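Local coordinates for cytochrome P450 (Bacillus megaterium, PDB 5L92), which binds heme and the steroid corticosterone and probably acts as a monooxygenase that inserts oxygen from molecular oxygen into its substrates, at residues F26-E31 against V314-S319; Y197-I202 against T228-V233. One frame throughout, in Å; residues are numbered along the deposited sequence.

Interaction 1 (F26-E31 against V314-S319)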
loop_
_atom_site.group_PDB
_atom_site.type_symbol
_atom_site.label_atom_id
_atom_site.label_comp_id
_atom_site.label_asym_id
_atom_site.label_seq_id
_atom_site.Cartn_x
_atom_site.Cartn_y
_atom_site.Cartn_z
ATOM N N PHE A 26 6.763 -4.866 -16.333
ATOM C CA PHE A 26 6.524 -3.677 -17.148
ATOM C C PHE A 26 6.599 -3.934 -18.652
ATOM O O PHE A 26 5.947 -3.214 -19.405
ATOM C CB PHE A 26 7.490 -2.566 -16.716
ATOM C CG PHE A 26 7.517 -2.382 -15.196
ATOM C CD1 PHE A 26 6.444 -1.850 -14.550
ATOM C CD2 PHE A 26 8.607 -2.784 -14.451
ATOM C CE1 PHE A 26 6.450 -1.694 -13.166
ATOM C CE2 PHE A 26 8.613 -2.630 -13.086
ATOM C CZ PHE A 26 7.524 -2.108 -12.448
ATOM N N SER A 27 7.310 -4.960 -19.102
ATOM C CA SER A 27 7.276 -5.295 -20.528
ATOM C C SER A 27 5.901 -5.815 -20.939
ATOM O O SER A 27 5.386 -5.463 -22.008
ATOM C CB SER A 27 8.360 -6.325 -20.856
ATOM O OG SER A 27 9.621 -5.705 -20.865
ATOM N N TRP A 28 5.296 -6.641 -20.090
ATOM C CA TRP A 28 3.921 -7.088 -20.290
ATOM C C TRP A 28 2.942 -5.921 -20.354
ATOM O O TRP A 28 2.108 -5.849 -21.273
ATOM C CB TRP A 28 3.518 -8.030 -19.168
ATOM C CG TRP A 28 2.093 -8.563 -19.301
ATOM C CD1 TRP A 28 1.561 -9.230 -20.384
ATOM C CD2 TRP A 28 1.021 -8.450 -18.341
ATOM N NE1 TRP A 28 0.235 -9.546 -20.143
ATOM C CE2 TRP A 28 -0.118 -9.082 -18.902
ATOM C CE3 TRP A 28 0.912 -7.885 -17.063
ATOM C CZ2 TRP A 28 -1.326 -9.195 -18.215
ATOM C CZ3 TRP A 28 -0.291 -7.988 -16.390
ATOM C CH2 TRP A 28 -1.400 -8.628 -16.975
ATOM N N TYR A 29 2.981 -5.030 -19.340
ATOM C CA TYR A 29 2.149 -3.829 -19.356
ATOM C C TYR A 29 2.294 -3.076 -20.679
ATOM O O TYR A 29 1.304 -2.625 -21.267
ATOM C CB TYR A 29 2.525 -2.874 -18.205
ATOM C CG TYR A 29 2.335 -3.320 -16.761
ATOM C CD1 TYR A 29 1.477 -4.356 -16.408
ATOM C CD2 TYR A 29 3.008 -2.653 -15.740
ATOM C CE1 TYR A 29 1.335 -4.741 -15.075
ATOM C CE2 TYR A 29 2.879 -3.024 -14.437
ATOM C CZ TYR A 29 2.022 -4.056 -14.096
ATOM O OH TYR A 29 1.881 -4.411 -12.786
ATOM N N GLU A 30 3.530 -2.859 -21.114
ATOM C CA GLU A 30 3.774 -2.093 -22.334
ATOM C C GLU A 30 3.157 -2.780 -23.548
ATOM O O GLU A 30 2.455 -2.142 -24.344
ATOM C CB GLU A 30 5.269 -1.902 -22.533
ATOM C CG GLU A 30 5.667 -1.190 -23.832
ATOM C CD GLU A 30 7.160 -1.013 -23.915
ATOM O OE1 GLU A 30 7.876 -2.039 -23.934
ATOM O OE2 GLU A 30 7.621 0.144 -23.921
ATOM N N GLU A 31 3.425 -4.076 -23.712
ATOM C CA GLU A 31 2.787 -4.858 -24.765
ATOM C C GLU A 31 1.284 -4.599 -24.809
ATOM O O GLU A 31 0.729 -4.289 -25.870
ATOM C CB GLU A 31 3.060 -6.359 -24.556
ATOM C CG GLU A 31 2.552 -7.281 -25.688
ATOM C CD GLU A 31 3.205 -6.977 -27.038
ATOM O OE1 GLU A 31 4.388 -6.564 -27.063
ATOM O OE2 GLU A 31 2.528 -7.138 -28.077
ATOM N N VAL A 314 -9.841 -4.814 -13.406
ATOM C CA VAL A 314 -8.561 -4.632 -12.715
ATOM C C VAL A 314 -7.831 -3.472 -13.381
ATOM O O VAL A 314 -7.239 -3.594 -14.441
ATOM C CB VAL A 314 -7.718 -5.930 -12.764
ATOM C CG1 VAL A 314 -6.364 -5.739 -12.058
ATOM C CG2 VAL A 314 -8.486 -7.075 -12.111
ATOM N N PRO A 315 -7.938 -2.259 -12.806
ATOM C CA PRO A 315 -7.109 -1.153 -13.296
ATOM C C PRO A 315 -5.683 -1.265 -12.768
ATOM O O PRO A 315 -5.449 -1.391 -11.566
ATOM C CB PRO A 315 -7.832 0.088 -12.763
ATOM C CG PRO A 315 -8.566 -0.396 -11.540
ATOM C CD PRO A 315 -9.007 -1.795 -11.904
ATOM N N TRP A 316 -4.733 -1.232 -13.690
ATOM C CA TRP A 316 -3.324 -1.421 -13.379
ATOM C C TRP A 316 -2.634 -0.061 -13.271
ATOM O O TRP A 316 -2.072 0.446 -14.243
ATOM C CB TRP A 316 -2.670 -2.281 -14.447
ATOM C CG TRP A 316 -3.116 -3.755 -14.416
ATOM C CD1 TRP A 316 -4.176 -4.304 -15.068
ATOM C CD2 TRP A 316 -2.495 -4.825 -13.698
ATOM N NE1 TRP A 316 -4.248 -5.654 -14.816
ATOM C CE2 TRP A 316 -3.225 -6.001 -13.973
ATOM C CE3 TRP A 316 -1.370 -4.909 -12.880
ATOM C CZ2 TRP A 316 -2.876 -7.246 -13.442
ATOM C CZ3 TRP A 316 -1.027 -6.136 -12.331
ATOM C CH2 TRP A 316 -1.783 -7.299 -12.614
ATOM N N MET A 317 -2.566 0.483 -12.058
ATOM C CA MET A 317 -1.852 1.749 -11.915
ATOM C C MET A 317 -0.388 1.597 -12.324
ATOM O O MET A 317 0.176 2.504 -12.940
ATOM C CB MET A 317 -1.961 2.286 -10.494
ATOM C CG MET A 317 -3.405 2.642 -10.122
ATOM S SD MET A 317 -4.149 1.287 -9.207
ATOM C CE MET A 317 -3.324 1.612 -7.667
ATOM N N GLY A 318 0.224 0.436 -12.034
ATOM C CA GLY A 318 1.589 0.187 -12.472
ATOM C C GLY A 318 1.791 0.342 -13.975
ATOM O O GLY A 318 2.824 0.857 -14.427
ATOM N N SER A 319 0.812 -0.088 -14.765
ATOM C CA SER A 319 0.837 0.119 -16.207
ATOM C C SER A 319 0.579 1.572 -16.595
ATOM O O SER A 319 1.294 2.137 -17.434
ATOM C CB SER A 319 -0.198 -0.792 -16.859
ATOM O OG SER A 319 -0.104 -0.726 -18.269
#
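Trp-28, Tyr-29 and Trp-316 form an aromatic cluster between helix 26-33 and the turn that leads from strand 312-315 into helix 317-320. Trp-28 and Trp-316 meet edge to face, the six-membered rings standing at 89°. Trp-28 CG is anti to the backbone N (chi1 -179°), a setting from which the benzo rim reaches one face of the Trp-316 indole, CZ3 lying 4.0 Å from Trp-316 CZ2. On the opposite face sits CG1 of Val-314. Tyr-29 crosses the same indole at about a right angle, the ring planes 51° apart; its OH is 3.3 Å from Trp-316 CE3. This seam lies in the sheet-rich part of the P450 fold, where strand 312-315 pairs with strand 46-49, and Met-317, one residue past the N-cap Trp-316, touches the heme. A CH-pi contact adds to the aromatic packing, with Ser-319 CB 4.0 Å from the centroid of the Tyr-29 ring and over its face. The Tyr-29 ring also passes close to the backbone of 314-319, CE2 lying 3.6 Å from Gly-318 C. Beyond the two segments, Tyr-29 OH is hydrogen-bonded to Gln-290 OE1, Trp-316 NE1 to Asp-48 OD1, and Ser-319 OG to the carbonyl of Phe-50 and to Arg-33.

Interaction 2 (Y197-I202 against T228-V233)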
loop_
_atom_site.group_PDB
_atom_site.type_symbol
_atom_site.label_atom_id
_atom_site.label_comp_id
_atom_site.label_asym_id
_atom_site.label_seq_id
_atom_site.Cartn_x
_atom_site.Cartn_y
_atom_site.Cartn_z
ATOM N N TYR A 197 -9.580 -9.881 18.028
ATOM C CA TYR A 197 -8.582 -9.001 18.627
ATOM C C TYR A 197 -9.158 -7.613 18.844
ATOM O O TYR A 197 -9.112 -7.074 19.957
ATOM C CB TYR A 197 -7.328 -8.907 17.734
ATOM C CG TYR A 197 -6.241 -8.061 18.340
ATOM C CD1 TYR A 197 -6.201 -6.685 18.137
ATOM C CD2 TYR A 197 -5.279 -8.634 19.152
ATOM C CE1 TYR A 197 -5.233 -5.922 18.718
ATOM C CE2 TYR A 197 -4.297 -7.886 19.728
ATOM C CZ TYR A 197 -4.280 -6.519 19.521
ATOM O OH TYR A 197 -3.303 -5.736 20.100
ATOM N N PHE A 198 -9.720 -7.008 17.795
ATOM C CA PHE A 198 -10.133 -5.619 17.938
ATOM C C PHE A 198 -11.439 -5.450 18.717
ATOM O O PHE A 198 -11.678 -4.373 19.264
ATOM C CB PHE A 198 -10.223 -4.952 16.561
ATOM C CG PHE A 198 -8.898 -4.388 16.097
ATOM C CD1 PHE A 198 -8.394 -3.232 16.666
ATOM C CD2 PHE A 198 -8.148 -5.049 15.145
ATOM C CE1 PHE A 198 -7.165 -2.714 16.288
ATOM C CE2 PHE A 198 -6.927 -4.549 14.730
ATOM C CZ PHE A 198 -6.417 -3.384 15.301
ATOM N N TYR A 199 -12.300 -6.461 18.780
ATOM C CA TYR A 199 -13.439 -6.331 19.684
ATOM C C TYR A 199 -12.981 -6.238 21.126
ATOM O O TYR A 199 -13.541 -5.465 21.907
ATOM C CB TYR A 199 -14.409 -7.493 19.505
ATOM C CG TYR A 199 -15.344 -7.252 18.346
ATOM C CD1 TYR A 199 -16.249 -6.207 18.392
ATOM C CD2 TYR A 199 -15.318 -8.044 17.211
ATOM C CE1 TYR A 199 -17.105 -5.964 17.373
ATOM C CE2 TYR A 199 -16.196 -7.812 16.171
ATOM C CZ TYR A 199 -17.089 -6.764 16.263
ATOM O OH TYR A 199 -17.970 -6.460 15.252
ATOM N N ARG A 200 -11.945 -6.993 21.493
ATOM C CA ARG A 200 -11.375 -6.851 22.831
ATOM C C ARG A 200 -10.802 -5.450 23.034
ATOM O O ARG A 200 -11.146 -4.764 23.998
ATOM C CB ARG A 200 -10.321 -7.928 23.069
ATOM C CG ARG A 200 -9.735 -7.933 24.475
ATOM C CD ARG A 200 -8.824 -9.116 24.699
ATOM N NE ARG A 200 -7.822 -9.291 23.662
ATOM C CZ ARG A 200 -6.714 -8.565 23.545
ATOM N NH1 ARG A 200 -6.442 -7.568 24.395
ATOM N NH2 ARG A 200 -5.873 -8.836 22.557
ATOM N N ILE A 201 -9.987 -4.969 22.125
ATOM C CA ILE A 201 -9.464 -3.629 22.232
ATOM C C ILE A 201 -10.573 -2.592 22.472
ATOM O O ILE A 201 -10.454 -1.711 23.277
ATOM C CB ILE A 201 -8.700 -3.230 20.962
ATOM C CG1 ILE A 201 -7.551 -4.165 20.700
ATOM C CG2 ILE A 201 -8.211 -1.820 21.069
ATOM C CD1 ILE A 201 -6.541 -4.180 21.774
ATOM N N ILE A 202 -11.644 -2.712 21.736
ATOM C CA ILE A 202 -12.766 -1.805 21.838
ATOM C C ILE A 202 -13.340 -1.807 23.271
ATOM O O ILE A 202 -13.583 -0.774 23.846
ATOM C CB ILE A 202 -13.786 -2.109 20.728
ATOM C CG1 ILE A 202 -13.191 -1.802 19.372
ATOM C CG2 ILE A 202 -15.064 -1.333 20.865
ATOM C CD1 ILE A 202 -14.019 -2.314 18.224
ATOM N N THR A 228 -21.333 1.650 13.634
ATOM C CA THR A 228 -21.396 0.444 14.445
ATOM C C THR A 228 -20.020 0.068 14.974
ATOM O O THR A 228 -18.982 0.477 14.450
ATOM C CB THR A 228 -21.955 -0.739 13.650
ATOM O OG1 THR A 228 -21.004 -1.150 12.635
ATOM C CG2 THR A 228 -23.309 -0.374 12.992
ATOM N N ASP A 229 -20.026 -0.756 16.018
ATOM C CA ASP A 229 -18.767 -1.279 16.511
ATOM C C ASP A 229 -18.051 -2.095 15.453
ATOM O O ASP A 229 -16.821 -2.035 15.372
ATOM C CB ASP A 229 -18.980 -2.121 17.756
ATOM C CG ASP A 229 -19.214 -1.281 18.984
ATOM O OD1 ASP A 229 -18.970 -0.059 18.945
ATOM O OD2 ASP A 229 -19.638 -1.843 20.008
ATOM N N GLU A 230 -18.795 -2.866 14.648
ATOM C CA GLU A 230 -18.179 -3.593 13.545
ATOM C C GLU A 230 -17.450 -2.631 12.614
ATOM O O GLU A 230 -16.409 -2.975 12.040
ATOM C CB GLU A 230 -19.242 -4.393 12.773
ATOM C CG GLU A 230 -18.690 -5.362 11.703
ATOM C CD GLU A 230 -19.767 -6.017 10.860
ATOM O OE1 GLU A 230 -20.846 -5.418 10.680
ATOM O OE2 GLU A 230 -19.534 -7.132 10.371
ATOM N N GLU A 231 -17.996 -1.427 12.437
ATOM C CA GLU A 231 -17.377 -0.464 11.528
ATOM C C GLU A 231 -16.069 0.067 12.106
ATOM O O GLU A 231 -15.077 0.222 11.379
ATOM C CB GLU A 231 -18.362 0.658 11.224
ATOM C CG GLU A 231 -19.339 0.272 10.108
ATOM C CD GLU A 231 -20.541 1.213 9.952
ATOM O OE1 GLU A 231 -20.623 2.220 10.682
ATOM O OE2 GLU A 231 -21.407 0.937 9.095
ATOM N N ILE A 232 -16.024 0.276 13.422
ATOM C CA ILE A 232 -14.780 0.686 14.052
ATOM C C ILE A 232 -13.742 -0.425 13.947
ATOM O O ILE A 232 -12.567 -0.171 13.640
ATOM C CB ILE A 232 -15.035 1.106 15.515
ATOM C CG1 ILE A 232 -16.080 2.219 15.544
ATOM C CG2 ILE A 232 -13.705 1.541 16.201
ATOM C CD1 ILE A 232 -16.350 2.757 16.899
ATOM N N VAL A 233 -14.153 -1.671 14.188
ATOM C CA VAL A 233 -13.248 -2.804 14.016
ATOM C C VAL A 233 -12.731 -2.864 12.580
ATOM O O VAL A 233 -11.534 -3.039 12.348
ATOM C CB VAL A 233 -13.941 -4.113 14.434
ATOM C CG1 VAL A 233 -13.176 -5.350 13.952
ATOM C CG2 VAL A 233 -14.038 -4.161 15.951
#
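Tyr-199 lays its phenol ring against Val-233, whose CG2 methyl stands 3.8 Å from the ring centroid and only 11° off the normal, a centred CH-pi contact. On the valine side, CG2 lies anti to the carbonyl carbon, and both methyls lie near Phe-198 CB, CG2 at 3.9 Å. The tyrosine's CG is anti to its own carbonyl carbon (chi1 -83°), the setting from which the ring lies against Val-233; farther out, OH comes 3.3 Å from Glu-230 CA, and Asp-229 CB lies at the ring edge, near its plane. Helix 229-245 belongs to the long central helix of the P450 fold and farther along carries Leu-238 and Ile-241 of the corticosterone pocket; the short segments of helices 177-207 and 229-245 cross at 114° with axes 9.8 Å apart. An alanine in place of Tyr-199 would probably leave Val-233 CG2 without its aromatic cover and open a gap beside Glu-230. The CD1 methyl of Ile-202 reaches toward Ile-232 CG2, 4.4 Å away. At the start of helix 229-245, Thr-228 and Glu-231 form a capping box: Glu-231 N donates to Thr-228 OG1 at 3.0 Å, and Thr-228 N donates to Glu-231 OE1 from above the carboxylate plane. The Asp-229 carboxylate forms a salt bridge with Arg-206.

In the fold
The two contacts lie on opposite sides of the chain's centre, about 37 Å apart between their centres, and share no helix or strand. Interaction 1 is the more buried and joins segments 283 residues apart in sequence, tying an N-terminal helix to a strand-to-helix turn beside the heme; interaction 2, nested within that span, joins two helices separated by a short helical connection and is only partly buried. Their chemistry follows their places: ring against ring, with polar tips bonded to neighbouring parts of the fold, in 26-31 with 314-319; one valine methyl over the face of a partly exposed phenol, with aliphatic packing beside it and a capped helix start, in 197-202 with 228-233.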